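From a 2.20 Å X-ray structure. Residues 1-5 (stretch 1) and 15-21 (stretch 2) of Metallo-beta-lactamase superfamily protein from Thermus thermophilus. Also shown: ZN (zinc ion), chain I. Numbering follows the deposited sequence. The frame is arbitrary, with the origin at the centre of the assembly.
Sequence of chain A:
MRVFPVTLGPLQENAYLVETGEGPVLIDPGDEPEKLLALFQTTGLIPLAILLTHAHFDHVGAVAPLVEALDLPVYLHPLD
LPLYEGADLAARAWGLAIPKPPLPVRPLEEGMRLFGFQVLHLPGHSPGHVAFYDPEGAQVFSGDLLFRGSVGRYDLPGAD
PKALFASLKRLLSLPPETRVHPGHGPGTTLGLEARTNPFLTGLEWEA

Stretch 1, residues 1-5: MRVFP
Stretch 2, residues 15-21: AYLVETG

The two stretches run antiparallel as neighbouring strands: their N-to-C directions differ by 161° and their axes approach to 4.6 Å. Extended backbone angles support the assignment, with phi/psi of -124/122 at Val3, -119/100 at Phe4, -133/119 at Tyr16 and -94/115 at Leu17. The register pairs Arg2 with Glu19, Val3 with Val18, Phe4 with Leu17 and Pro5 with Tyr16, at CA-CA distances of 5.1, 4.6, 5.0 and 4.5 Å.

The reciprocal bonds of Phe4 and Leu17 support this register, Phe4 N to Leu17 O at 2.8 Å (156° at hydrogen) and Leu17 N to Phe4 O at 2.9 Å (167°). At Arg2 the pairing is lopsided: Glu19 N reaches Arg2 O at 2.8 Å (163°), but the return bond from Arg2 N to Glu19 O is weak, 3.5 Å and bent to 134°. Pro5 occupies a non-hydrogen-bonded position, where the missing amide hydrogen costs no bond to this partner strand; its CA lies 3.3 Å from Ala15 O in a CA-H...O contact. Val18 CA makes a similar contact with Arg2 O, also at 3.3 Å.

The charged interaction is a salt bridge, Arg2 NH1 to Glu19 OE1 at 3.0 Å, with OE1 near the guanidinium plane. Arg2 adopts m, t, p for chi1-chi3, with chi4 -149°; Glu19 is t, t, with chi3 15°.

Side chains alternate between the two faces of the sheet, and apolar contacts form on both. Val3 (t), Pro5, Tyr16 (m, chi2 -87°) and Val18 (t) share one face, where Pro5 CB meets Tyr16 CE1 at 3.6 Å and Val3 CG1 meets Tyr16 CD1 at 3.9 Å. Met1 (m, t, t) brings SD to 3.6 Å from Val18 CG1. On the opposite face, with Arg2 and Glu19, Phe4 (m, chi2 -90°) and Leu17 (t, p) place their CB atoms 4.3 Å apart.

Met1 also chelates zinc through N at 2.6 Å and O at 2.4 Å.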

# COMPACT_ATOMS: atom_id res chain seq x y z
N MET A 1 12.30 11.00 -6.78
CA MET A 1 11.99 10.21 -5.55
C MET A 1 13.08 9.19 -5.20
O MET A 1 13.61 8.49 -6.06
CB MET A 1 10.64 9.50 -5.69
CG MET A 1 9.46 10.46 -5.92
SD MET A 1 7.84 9.79 -5.48
CE MET A 1 6.76 11.18 -5.87
N ARG A 2 13.43 9.12 -3.91
CA ARG A 2 14.23 8.03 -3.40
C ARG A 2 13.27 7.07 -2.69
O ARG A 2 12.37 7.51 -1.97
CB ARG A 2 15.32 8.53 -2.45
CG ARG A 2 16.43 9.35 -3.12
CD ARG A 2 17.22 10.19 -2.11
NE ARG A 2 18.08 9.38 -1.24
CZ ARG A 2 18.39 9.69 0.02
NH1 ARG A 2 17.90 10.79 0.60
NH2 ARG A 2 19.18 8.89 0.73
N VAL A 3 13.46 5.77 -2.91
CA VAL A 3 12.51 4.75 -2.45
C VAL A 3 13.21 3.73 -1.58
O VAL A 3 14.17 3.08 -2.03
CB VAL A 3 11.82 4.02 -3.65
CG1 VAL A 3 10.83 2.95 -3.16
CG2 VAL A 3 11.13 5.03 -4.57
N PHE A 4 12.73 3.58 -0.35
CA PHE A 4 13.28 2.61 0.60
C PHE A 4 12.24 1.57 1.04
O PHE A 4 11.39 1.85 1.90
CB PHE A 4 13.91 3.33 1.80
CG PHE A 4 15.02 4.26 1.43
CD1 PHE A 4 16.33 3.80 1.36
CD2 PHE A 4 14.77 5.59 1.12
CE1 PHE A 4 17.37 4.67 1.01
CE2 PHE A 4 15.80 6.46 0.77
CZ PHE A 4 17.09 5.99 0.71
N PRO A 5 12.30 0.37 0.43
CA PRO A 5 11.38 -0.72 0.76
C PRO A 5 11.83 -1.45 2.01
O PRO A 5 13.04 -1.56 2.26
CB PRO A 5 11.49 -1.66 -0.45
CG PRO A 5 12.44 -0.98 -1.43
CD PRO A 5 13.24 -0.02 -0.63
N ALA A 15 6.46 -2.31 3.05
CA ALA A 15 6.31 -0.88 3.29
C ALA A 15 7.29 -0.10 2.43
O ALA A 15 8.34 -0.62 2.05
CB ALA A 15 6.53 -0.55 4.76
N TYR A 16 6.96 1.15 2.12
CA TYR A 16 7.85 1.99 1.32
C TYR A 16 7.97 3.36 1.97
O TYR A 16 6.97 4.05 2.15
CB TYR A 16 7.37 2.12 -0.14
CG TYR A 16 7.32 0.79 -0.88
CD1 TYR A 16 8.46 0.29 -1.53
CD2 TYR A 16 6.17 0.01 -0.88
CE1 TYR A 16 8.43 -0.96 -2.19
CE2 TYR A 16 6.14 -1.24 -1.53
CZ TYR A 16 7.27 -1.71 -2.18
OH TYR A 16 7.24 -2.93 -2.82
N LEU A 17 9.20 3.71 2.34
CA LEU A 17 9.54 5.05 2.77
C LEU A 17 10.06 5.78 1.53
O LEU A 17 11.08 5.42 0.96
CB LEU A 17 10.59 5.03 3.89
CG LEU A 17 11.08 6.37 4.44
CD1 LEU A 17 9.96 7.19 5.10
CD2 LEU A 17 12.27 6.17 5.41
N VAL A 18 9.32 6.80 1.11
CA VAL A 18 9.54 7.43 -0.18
C VAL A 18 9.79 8.91 0.03
O VAL A 18 8.98 9.60 0.67
CB VAL A 18 8.31 7.25 -1.12
CG1 VAL A 18 8.57 7.88 -2.49
CG2 VAL A 18 7.92 5.77 -1.26
N GLU A 19 10.90 9.41 -0.50
CA GLU A 19 11.17 10.84 -0.51
C GLU A 19 10.46 11.45 -1.71
O GLU A 19 10.74 11.09 -2.84
CB GLU A 19 12.68 11.13 -0.54
CG GLU A 19 13.02 12.62 -0.27
CD GLU A 19 14.51 12.88 -0.01
OE1 GLU A 19 15.36 12.00 -0.31
OE2 GLU A 19 14.84 13.98 0.49
N THR A 20 9.53 12.36 -1.47
CA THR A 20 8.84 13.04 -2.57
C THR A 20 9.30 14.50 -2.66
O THR A 20 10.02 14.99 -1.78
CB THR A 20 7.28 12.95 -2.43
OG1 THR A 20 6.79 14.00 -1.60
CG2 THR A 20 6.86 11.59 -1.84
N GLY A 21 8.89 15.18 -3.72
CA GLY A 21 9.16 16.62 -3.85
C GLY A 21 8.49 17.45 -2.76
O GLY A 21 8.85 18.61 -2.56
ZN ZN I . 12.78 8.96 -8.27